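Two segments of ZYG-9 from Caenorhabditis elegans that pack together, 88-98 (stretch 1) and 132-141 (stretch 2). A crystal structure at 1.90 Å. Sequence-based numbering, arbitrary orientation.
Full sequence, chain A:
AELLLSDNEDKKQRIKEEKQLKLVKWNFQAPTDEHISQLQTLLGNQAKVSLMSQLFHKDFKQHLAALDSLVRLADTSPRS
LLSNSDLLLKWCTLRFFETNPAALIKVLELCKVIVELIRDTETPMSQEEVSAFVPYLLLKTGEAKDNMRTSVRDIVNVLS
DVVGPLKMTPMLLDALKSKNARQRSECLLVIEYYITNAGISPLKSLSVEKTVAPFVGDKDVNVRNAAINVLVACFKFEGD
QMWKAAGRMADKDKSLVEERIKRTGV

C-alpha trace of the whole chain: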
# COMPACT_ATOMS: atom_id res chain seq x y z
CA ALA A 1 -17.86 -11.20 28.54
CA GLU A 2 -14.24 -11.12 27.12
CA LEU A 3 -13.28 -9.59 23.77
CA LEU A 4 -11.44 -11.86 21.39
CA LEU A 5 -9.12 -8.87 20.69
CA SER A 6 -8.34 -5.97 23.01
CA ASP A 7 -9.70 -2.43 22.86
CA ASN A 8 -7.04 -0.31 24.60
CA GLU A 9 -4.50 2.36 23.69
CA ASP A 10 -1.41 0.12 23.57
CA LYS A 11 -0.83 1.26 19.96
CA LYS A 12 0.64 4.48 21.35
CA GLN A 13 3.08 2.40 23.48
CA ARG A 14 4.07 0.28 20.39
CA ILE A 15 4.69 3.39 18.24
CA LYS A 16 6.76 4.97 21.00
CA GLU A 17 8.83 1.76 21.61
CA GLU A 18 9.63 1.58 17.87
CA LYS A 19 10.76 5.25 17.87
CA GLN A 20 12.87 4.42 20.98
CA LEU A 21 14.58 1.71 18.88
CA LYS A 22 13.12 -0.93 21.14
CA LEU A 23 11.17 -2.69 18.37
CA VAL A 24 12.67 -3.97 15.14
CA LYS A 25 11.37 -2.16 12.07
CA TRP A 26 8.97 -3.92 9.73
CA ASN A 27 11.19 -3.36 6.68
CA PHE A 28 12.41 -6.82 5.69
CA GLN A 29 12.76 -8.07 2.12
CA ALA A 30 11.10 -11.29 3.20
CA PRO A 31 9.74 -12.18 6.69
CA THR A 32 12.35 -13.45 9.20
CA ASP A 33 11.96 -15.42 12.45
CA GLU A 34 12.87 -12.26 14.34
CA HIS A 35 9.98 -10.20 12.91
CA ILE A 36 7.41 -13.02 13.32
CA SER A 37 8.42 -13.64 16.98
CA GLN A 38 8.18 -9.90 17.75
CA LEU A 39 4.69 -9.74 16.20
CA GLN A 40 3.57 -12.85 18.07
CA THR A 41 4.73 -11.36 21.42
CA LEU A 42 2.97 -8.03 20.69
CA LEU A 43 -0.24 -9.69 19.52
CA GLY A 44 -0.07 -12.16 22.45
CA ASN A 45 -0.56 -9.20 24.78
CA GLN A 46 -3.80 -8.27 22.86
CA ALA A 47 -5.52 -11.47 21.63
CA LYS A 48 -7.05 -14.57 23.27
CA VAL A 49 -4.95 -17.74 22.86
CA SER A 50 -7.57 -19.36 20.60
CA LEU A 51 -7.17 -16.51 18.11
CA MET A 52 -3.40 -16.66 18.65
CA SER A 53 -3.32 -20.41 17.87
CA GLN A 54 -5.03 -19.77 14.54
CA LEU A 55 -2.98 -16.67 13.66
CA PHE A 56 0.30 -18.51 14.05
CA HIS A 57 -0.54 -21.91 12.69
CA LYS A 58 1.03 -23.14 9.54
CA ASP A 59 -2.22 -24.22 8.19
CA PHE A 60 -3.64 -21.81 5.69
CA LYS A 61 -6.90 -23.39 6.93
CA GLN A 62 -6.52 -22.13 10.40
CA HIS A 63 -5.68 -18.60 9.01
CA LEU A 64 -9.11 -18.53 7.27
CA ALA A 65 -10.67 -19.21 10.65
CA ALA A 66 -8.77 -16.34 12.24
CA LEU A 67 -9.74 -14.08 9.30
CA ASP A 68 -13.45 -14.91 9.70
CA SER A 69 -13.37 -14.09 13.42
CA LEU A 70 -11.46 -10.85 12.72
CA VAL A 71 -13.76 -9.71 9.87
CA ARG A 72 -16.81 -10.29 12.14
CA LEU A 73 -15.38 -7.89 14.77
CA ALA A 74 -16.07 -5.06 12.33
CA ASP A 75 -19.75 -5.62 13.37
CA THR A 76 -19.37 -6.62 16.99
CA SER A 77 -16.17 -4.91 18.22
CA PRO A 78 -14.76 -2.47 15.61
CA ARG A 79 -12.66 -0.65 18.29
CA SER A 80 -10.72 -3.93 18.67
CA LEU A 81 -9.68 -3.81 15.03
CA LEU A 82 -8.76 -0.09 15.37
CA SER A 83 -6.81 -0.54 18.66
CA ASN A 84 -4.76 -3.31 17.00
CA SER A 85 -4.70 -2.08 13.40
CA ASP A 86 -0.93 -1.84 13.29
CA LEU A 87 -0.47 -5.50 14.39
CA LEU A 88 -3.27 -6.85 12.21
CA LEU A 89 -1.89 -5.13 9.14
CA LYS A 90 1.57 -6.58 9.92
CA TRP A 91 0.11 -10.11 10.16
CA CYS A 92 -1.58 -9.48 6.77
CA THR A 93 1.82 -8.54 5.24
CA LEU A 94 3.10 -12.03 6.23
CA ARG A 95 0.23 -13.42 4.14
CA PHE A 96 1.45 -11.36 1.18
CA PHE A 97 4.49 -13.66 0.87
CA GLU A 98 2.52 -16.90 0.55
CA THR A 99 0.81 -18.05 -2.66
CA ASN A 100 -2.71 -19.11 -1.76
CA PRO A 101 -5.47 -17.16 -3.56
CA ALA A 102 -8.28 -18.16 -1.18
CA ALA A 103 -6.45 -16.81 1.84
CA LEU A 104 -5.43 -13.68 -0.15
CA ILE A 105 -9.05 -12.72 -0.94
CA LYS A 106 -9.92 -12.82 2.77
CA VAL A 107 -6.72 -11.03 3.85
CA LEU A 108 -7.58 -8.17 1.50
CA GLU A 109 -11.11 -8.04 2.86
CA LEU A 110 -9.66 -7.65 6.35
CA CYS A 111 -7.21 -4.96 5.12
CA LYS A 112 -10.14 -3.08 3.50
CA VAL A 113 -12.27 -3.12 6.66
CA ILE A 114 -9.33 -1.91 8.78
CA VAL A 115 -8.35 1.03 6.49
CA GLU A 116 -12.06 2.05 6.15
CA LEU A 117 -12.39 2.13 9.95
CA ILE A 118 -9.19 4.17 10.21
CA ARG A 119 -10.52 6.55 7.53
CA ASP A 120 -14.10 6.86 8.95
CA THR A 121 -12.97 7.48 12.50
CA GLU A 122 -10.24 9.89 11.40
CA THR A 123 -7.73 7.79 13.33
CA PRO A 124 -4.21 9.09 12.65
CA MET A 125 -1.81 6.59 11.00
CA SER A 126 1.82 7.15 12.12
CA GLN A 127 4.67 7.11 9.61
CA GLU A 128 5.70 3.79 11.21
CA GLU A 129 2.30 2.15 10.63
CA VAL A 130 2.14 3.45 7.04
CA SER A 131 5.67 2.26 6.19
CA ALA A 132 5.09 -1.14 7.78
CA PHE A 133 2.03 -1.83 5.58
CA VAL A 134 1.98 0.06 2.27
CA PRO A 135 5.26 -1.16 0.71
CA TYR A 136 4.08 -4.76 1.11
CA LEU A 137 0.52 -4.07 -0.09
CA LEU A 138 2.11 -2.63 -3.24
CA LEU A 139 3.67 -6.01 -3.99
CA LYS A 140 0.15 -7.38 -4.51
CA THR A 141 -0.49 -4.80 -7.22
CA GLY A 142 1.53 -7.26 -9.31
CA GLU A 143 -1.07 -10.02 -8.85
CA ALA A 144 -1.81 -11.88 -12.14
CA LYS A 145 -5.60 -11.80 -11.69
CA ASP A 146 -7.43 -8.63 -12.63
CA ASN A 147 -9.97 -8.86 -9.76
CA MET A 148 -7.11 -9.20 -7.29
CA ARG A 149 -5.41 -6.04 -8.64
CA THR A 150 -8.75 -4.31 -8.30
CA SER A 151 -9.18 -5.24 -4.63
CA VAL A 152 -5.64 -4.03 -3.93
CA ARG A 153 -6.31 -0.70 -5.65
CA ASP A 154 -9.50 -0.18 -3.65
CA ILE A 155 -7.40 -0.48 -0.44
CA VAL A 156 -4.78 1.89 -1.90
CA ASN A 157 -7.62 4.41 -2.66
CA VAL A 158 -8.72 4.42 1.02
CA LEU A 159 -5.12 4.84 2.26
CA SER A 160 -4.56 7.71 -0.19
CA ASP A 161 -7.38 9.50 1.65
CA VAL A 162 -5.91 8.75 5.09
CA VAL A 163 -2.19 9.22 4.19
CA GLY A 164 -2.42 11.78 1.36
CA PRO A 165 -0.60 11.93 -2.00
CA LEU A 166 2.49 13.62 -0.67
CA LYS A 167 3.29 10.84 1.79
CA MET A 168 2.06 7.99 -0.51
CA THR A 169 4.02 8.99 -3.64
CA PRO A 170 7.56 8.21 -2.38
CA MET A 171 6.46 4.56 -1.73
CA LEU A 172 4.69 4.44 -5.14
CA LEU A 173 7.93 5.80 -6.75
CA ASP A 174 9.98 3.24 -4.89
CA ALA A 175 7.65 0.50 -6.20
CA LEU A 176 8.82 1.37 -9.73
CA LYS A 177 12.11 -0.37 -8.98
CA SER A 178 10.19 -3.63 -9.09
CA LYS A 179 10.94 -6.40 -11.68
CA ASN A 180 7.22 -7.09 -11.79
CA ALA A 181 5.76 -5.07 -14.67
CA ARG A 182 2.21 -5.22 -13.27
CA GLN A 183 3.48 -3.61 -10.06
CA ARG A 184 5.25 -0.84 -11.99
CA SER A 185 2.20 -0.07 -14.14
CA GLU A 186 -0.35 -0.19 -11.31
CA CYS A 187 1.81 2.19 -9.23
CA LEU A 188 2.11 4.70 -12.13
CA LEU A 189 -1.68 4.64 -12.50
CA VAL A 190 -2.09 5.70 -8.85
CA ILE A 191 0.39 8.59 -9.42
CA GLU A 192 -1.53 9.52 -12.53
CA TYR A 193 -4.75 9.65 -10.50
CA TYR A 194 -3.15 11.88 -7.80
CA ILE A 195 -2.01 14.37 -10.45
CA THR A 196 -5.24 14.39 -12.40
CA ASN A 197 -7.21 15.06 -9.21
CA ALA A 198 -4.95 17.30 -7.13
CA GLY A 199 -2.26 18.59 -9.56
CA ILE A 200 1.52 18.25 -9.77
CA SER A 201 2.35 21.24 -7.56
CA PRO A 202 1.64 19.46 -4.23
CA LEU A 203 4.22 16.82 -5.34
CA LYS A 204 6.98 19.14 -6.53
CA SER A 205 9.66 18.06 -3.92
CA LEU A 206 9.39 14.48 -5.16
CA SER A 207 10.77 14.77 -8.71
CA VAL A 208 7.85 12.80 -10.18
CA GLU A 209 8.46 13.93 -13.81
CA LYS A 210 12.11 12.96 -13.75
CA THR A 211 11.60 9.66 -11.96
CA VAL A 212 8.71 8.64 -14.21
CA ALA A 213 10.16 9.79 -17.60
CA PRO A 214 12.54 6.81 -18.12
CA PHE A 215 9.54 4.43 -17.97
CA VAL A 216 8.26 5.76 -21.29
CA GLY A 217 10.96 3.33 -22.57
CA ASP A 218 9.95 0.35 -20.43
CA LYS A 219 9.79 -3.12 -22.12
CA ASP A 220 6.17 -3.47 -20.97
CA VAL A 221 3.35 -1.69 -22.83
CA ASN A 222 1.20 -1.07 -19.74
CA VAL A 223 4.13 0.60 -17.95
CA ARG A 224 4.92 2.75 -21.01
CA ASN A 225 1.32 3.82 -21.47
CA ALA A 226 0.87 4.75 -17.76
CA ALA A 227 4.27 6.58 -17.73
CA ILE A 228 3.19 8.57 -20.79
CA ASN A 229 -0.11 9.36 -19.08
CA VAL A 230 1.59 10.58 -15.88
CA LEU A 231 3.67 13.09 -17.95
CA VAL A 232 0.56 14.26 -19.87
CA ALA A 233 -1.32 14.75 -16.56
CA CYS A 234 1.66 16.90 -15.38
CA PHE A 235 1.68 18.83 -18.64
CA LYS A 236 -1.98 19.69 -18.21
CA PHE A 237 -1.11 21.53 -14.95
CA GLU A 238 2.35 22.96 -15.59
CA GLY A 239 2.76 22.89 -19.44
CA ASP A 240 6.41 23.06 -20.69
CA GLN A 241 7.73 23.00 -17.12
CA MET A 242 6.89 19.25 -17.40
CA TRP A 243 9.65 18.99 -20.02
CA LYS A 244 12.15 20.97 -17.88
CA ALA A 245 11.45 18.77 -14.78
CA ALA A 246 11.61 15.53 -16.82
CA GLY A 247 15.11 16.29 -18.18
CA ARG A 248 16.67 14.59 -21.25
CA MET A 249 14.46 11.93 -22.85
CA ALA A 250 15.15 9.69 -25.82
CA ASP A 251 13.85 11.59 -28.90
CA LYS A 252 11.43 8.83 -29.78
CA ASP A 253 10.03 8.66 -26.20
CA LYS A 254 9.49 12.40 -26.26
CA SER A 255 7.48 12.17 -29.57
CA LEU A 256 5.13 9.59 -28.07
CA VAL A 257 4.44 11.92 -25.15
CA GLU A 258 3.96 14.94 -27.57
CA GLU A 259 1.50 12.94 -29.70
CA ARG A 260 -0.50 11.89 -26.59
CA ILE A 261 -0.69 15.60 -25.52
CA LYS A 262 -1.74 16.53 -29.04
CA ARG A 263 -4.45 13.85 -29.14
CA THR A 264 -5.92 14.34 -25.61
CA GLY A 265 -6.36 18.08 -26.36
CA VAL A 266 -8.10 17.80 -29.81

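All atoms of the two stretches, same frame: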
# COMPACT_ATOMS: atom_id res chain seq x y z
N LEU A 88 -2.47 -6.06 13.18
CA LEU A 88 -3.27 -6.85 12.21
C LEU A 88 -2.77 -6.63 10.82
O LEU A 88 -2.63 -7.61 10.08
CB LEU A 88 -4.75 -6.52 12.33
CG LEU A 88 -5.39 -6.95 13.66
CD1 LEU A 88 -6.84 -6.47 13.66
CD2 LEU A 88 -5.26 -8.47 13.98
N LEU A 89 -2.44 -5.39 10.46
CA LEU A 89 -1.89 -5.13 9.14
C LEU A 89 -0.54 -5.79 8.97
O LEU A 89 -0.26 -6.34 7.89
CB LEU A 89 -1.87 -3.61 8.83
CG LEU A 89 -3.28 -2.98 8.72
CD1 LEU A 89 -3.09 -1.46 8.67
CD2 LEU A 89 -4.04 -3.44 7.47
N LYS A 90 0.28 -5.84 10.01
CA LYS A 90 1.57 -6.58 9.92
C LYS A 90 1.39 -8.10 9.66
O LYS A 90 2.11 -8.72 8.83
CB LYS A 90 2.40 -6.35 11.18
CG LYS A 90 3.05 -4.96 11.24
CD LYS A 90 3.75 -4.80 12.58
CE LYS A 90 4.72 -3.67 12.56
NZ LYS A 90 3.96 -2.37 12.41
N TRP A 91 0.48 -8.71 10.40
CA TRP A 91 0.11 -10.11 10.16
C TRP A 91 -0.35 -10.33 8.72
O TRP A 91 0.04 -11.31 8.10
CB TRP A 91 -0.96 -10.53 11.17
CG TRP A 91 -1.30 -12.00 11.04
CD1 TRP A 91 -0.66 -13.05 11.66
CD2 TRP A 91 -2.33 -12.58 10.18
NE1 TRP A 91 -1.25 -14.23 11.26
CE2 TRP A 91 -2.27 -13.99 10.36
CE3 TRP A 91 -3.29 -12.03 9.29
CZ2 TRP A 91 -3.16 -14.89 9.68
CZ3 TRP A 91 -4.19 -12.92 8.61
CH2 TRP A 91 -4.10 -14.34 8.82
N CYS A 92 -1.17 -9.44 8.17
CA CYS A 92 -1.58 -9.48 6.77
C CYS A 92 -0.37 -9.39 5.82
O CYS A 92 -0.37 -10.10 4.82
CB CYS A 92 -2.59 -8.35 6.46
SG CYS A 92 -4.25 -8.56 7.28
N THR A 93 0.66 -8.58 6.13
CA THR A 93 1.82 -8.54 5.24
C THR A 93 2.52 -9.89 5.14
O THR A 93 3.10 -10.20 4.10
CB THR A 93 2.89 -7.44 5.60
OG1 THR A 93 3.47 -7.77 6.87
CG2 THR A 93 2.27 -6.05 5.69
N LEU A 94 2.51 -10.69 6.22
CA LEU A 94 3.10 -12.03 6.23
C LEU A 94 2.38 -12.93 5.22
O LEU A 94 3.03 -13.71 4.48
CB LEU A 94 3.03 -12.64 7.63
CG LEU A 94 3.76 -11.97 8.80
CD1 LEU A 94 3.60 -12.83 10.01
CD2 LEU A 94 5.22 -11.77 8.47
N ARG A 95 1.06 -12.78 5.16
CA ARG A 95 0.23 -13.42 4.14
C ARG A 95 0.50 -12.97 2.74
O ARG A 95 0.24 -13.72 1.82
CB ARG A 95 -1.27 -13.26 4.42
CG ARG A 95 -1.69 -13.72 5.80
CD ARG A 95 -1.34 -15.20 6.02
NE ARG A 95 -0.73 -15.27 7.33
CZ ARG A 95 0.47 -15.75 7.60
NH1 ARG A 95 1.21 -16.31 6.70
NH2 ARG A 95 0.88 -15.70 8.83
N PHE A 96 1.05 -11.79 2.53
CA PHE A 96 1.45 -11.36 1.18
C PHE A 96 2.61 -12.15 0.57
O PHE A 96 2.84 -12.06 -0.64
CB PHE A 96 1.75 -9.83 1.12
CG PHE A 96 0.56 -8.96 1.43
CD1 PHE A 96 -0.74 -9.47 1.38
CD2 PHE A 96 0.73 -7.63 1.81
CE1 PHE A 96 -1.88 -8.67 1.70
CE2 PHE A 96 -0.38 -6.80 2.12
CZ PHE A 96 -1.70 -7.34 2.07
N PHE A 97 3.34 -12.92 1.37
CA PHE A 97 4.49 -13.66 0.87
C PHE A 97 4.17 -15.13 0.48
O PHE A 97 4.92 -15.78 -0.25
CB PHE A 97 5.63 -13.55 1.89
CG PHE A 97 6.31 -12.21 1.85
CD1 PHE A 97 7.41 -12.00 1.03
CD2 PHE A 97 5.79 -11.14 2.57
CE1 PHE A 97 8.02 -10.77 0.94
CE2 PHE A 97 6.42 -9.87 2.50
CZ PHE A 97 7.54 -9.69 1.68
N GLU A 98 3.03 -15.62 0.94
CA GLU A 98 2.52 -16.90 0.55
C GLU A 98 1.71 -16.84 -0.75
O GLU A 98 1.16 -15.81 -1.11
CB GLU A 98 1.66 -17.37 1.69
CG GLU A 98 2.56 -17.59 2.87
CD GLU A 98 1.86 -17.48 4.19
OE1 GLU A 98 0.61 -17.37 4.21
OE2 GLU A 98 2.60 -17.50 5.21
N ALA A 132 5.17 0.32 7.51
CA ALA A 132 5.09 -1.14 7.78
C ALA A 132 4.09 -1.84 6.86
O ALA A 132 4.22 -3.01 6.65
CB ALA A 132 4.68 -1.39 9.25
N PHE A 133 3.09 -1.14 6.33
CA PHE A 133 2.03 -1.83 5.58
C PHE A 133 2.10 -1.60 4.06
O PHE A 133 2.09 -2.56 3.27
CB PHE A 133 0.62 -1.45 6.09
CG PHE A 133 -0.50 -2.16 5.31
CD1 PHE A 133 -0.57 -3.57 5.27
CD2 PHE A 133 -1.46 -1.45 4.64
CE1 PHE A 133 -1.61 -4.25 4.55
CE2 PHE A 133 -2.50 -2.12 3.92
CZ PHE A 133 -2.55 -3.51 3.86
N VAL A 134 2.14 -0.34 3.67
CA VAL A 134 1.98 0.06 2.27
C VAL A 134 2.99 -0.57 1.32
O VAL A 134 2.56 -1.04 0.28
CB VAL A 134 1.85 1.62 2.11
CG1 VAL A 134 1.78 2.03 0.55
CG2 VAL A 134 0.61 2.09 2.86
N PRO A 135 4.31 -0.55 1.62
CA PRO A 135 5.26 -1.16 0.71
C PRO A 135 4.97 -2.62 0.41
O PRO A 135 5.23 -3.10 -0.75
CB PRO A 135 6.63 -0.94 1.41
CG PRO A 135 6.43 0.31 2.16
CD PRO A 135 5.02 0.11 2.73
N TYR A 136 4.40 -3.34 1.38
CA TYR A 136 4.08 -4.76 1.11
C TYR A 136 2.78 -4.90 0.36
O TYR A 136 2.65 -5.80 -0.46
CB TYR A 136 4.01 -5.56 2.39
CG TYR A 136 5.33 -5.48 3.10
CD1 TYR A 136 6.42 -6.20 2.63
CD2 TYR A 136 5.49 -4.63 4.21
CE1 TYR A 136 7.69 -6.10 3.25
CE2 TYR A 136 6.76 -4.49 4.86
CZ TYR A 136 7.83 -5.24 4.36
OH TYR A 136 9.03 -5.12 4.97
N LEU A 137 1.80 -4.04 0.65
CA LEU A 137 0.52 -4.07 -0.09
C LEU A 137 0.79 -3.81 -1.56
O LEU A 137 0.12 -4.42 -2.43
CB LEU A 137 -0.47 -3.04 0.44
CG LEU A 137 -1.79 -2.89 -0.34
CD1 LEU A 137 -2.75 -4.06 -0.03
CD2 LEU A 137 -2.38 -1.58 0.05
N LEU A 138 1.76 -2.93 -1.85
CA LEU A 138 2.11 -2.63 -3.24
C LEU A 138 2.70 -3.80 -4.02
O LEU A 138 2.58 -3.85 -5.26
CB LEU A 138 2.99 -1.36 -3.34
CG LEU A 138 2.31 -0.08 -2.89
CD1 LEU A 138 3.31 1.04 -2.97
CD2 LEU A 138 1.06 0.24 -3.70
N LEU A 139 3.27 -4.78 -3.33
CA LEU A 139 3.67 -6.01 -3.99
C LEU A 139 2.48 -6.71 -4.69
O LEU A 139 2.64 -7.31 -5.77
CB LEU A 139 4.33 -6.99 -3.01
CG LEU A 139 5.64 -6.55 -2.34
CD1 LEU A 139 6.10 -7.59 -1.25
CD2 LEU A 139 6.75 -6.28 -3.39
N LYS A 140 1.30 -6.62 -4.10
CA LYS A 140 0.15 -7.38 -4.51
C LYS A 140 -0.53 -6.69 -5.66
O LYS A 140 -1.43 -7.28 -6.31
CB LYS A 140 -0.82 -7.48 -3.32
CG LYS A 140 -0.25 -8.31 -2.16
CD LYS A 140 -0.07 -9.77 -2.49
CE LYS A 140 1.40 -10.04 -2.77
NZ LYS A 140 1.56 -11.44 -3.30
N THR A 141 -0.12 -5.43 -5.94
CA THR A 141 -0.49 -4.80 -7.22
C THR A 141 0.05 -5.59 -8.42
O THR A 141 -0.44 -5.43 -9.53
CB THR A 141 -0.08 -3.30 -7.36
OG1 THR A 141 1.35 -3.17 -7.44
CG2 THR A 141 -0.63 -2.47 -6.21
O HOH W 1 0.07 -13.65 -1.51

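The two stretches are helical for most of their length and run in the same general direction, their axes 28° apart and 9.3 Å away at closest approach; together they bury 588 Å², much of it around aromatic and aliphatic groups. At the start of stretch 2, A132 points toward stretch 1, and K90, which sets out sideways, brings its end nearer, with K90 NZ 3.4 Å from A132 CB. The carbonyl oxygen of A132 is buried here without a polar partner; T93 CG2 lies 3.7 Å from A132 O.

F133 sets out sideways, but its t rotamer brings the ring back to the neighbouring helix. L89 CD2 sits over one face, 3.9 Å from the centroid of the F133 ring, while T93 CG2 meets the ring edge, 3.8 Å from F133 CD1. In the p rotamer T93 CG2 faces stretch 2 while T93 OG1 donates a 2.6 Å hydrogen bond to K90 O, so the hydroxyl is satisfied within its own helix. V134 and P135 make no contact.

One turn on, Y136 approaches T93 again, with T93 CG2 3.8 Å from Y136 CB, and its ring meets F97 obliquely, Y136 CD1 lying 3.7 Å from F97 CE2. L137 contributes less, packing L137 CD1 4.0 Å from F96 CZ. F96 buries the most area of any residue here, its flat ring reaching F133, Y136, L137 and K140. L138 points away, whereas L139 extends the apolar border, L139 CD1 lying 3.9 Å from F97 CZ.

K140 serves in two ways. Its aliphatic portion covers one face of F96, with K140 CG 3.9 Å from the centroid of the F96 ring, and its amine continues past the ring to the backbone, where K140 NZ donates a 3.0 Å hydrogen bond to F96 O. Water 1 extends this polar end, accepting from K140 NZ at 3.2 Å and donating to E98 O at 2.5 Å.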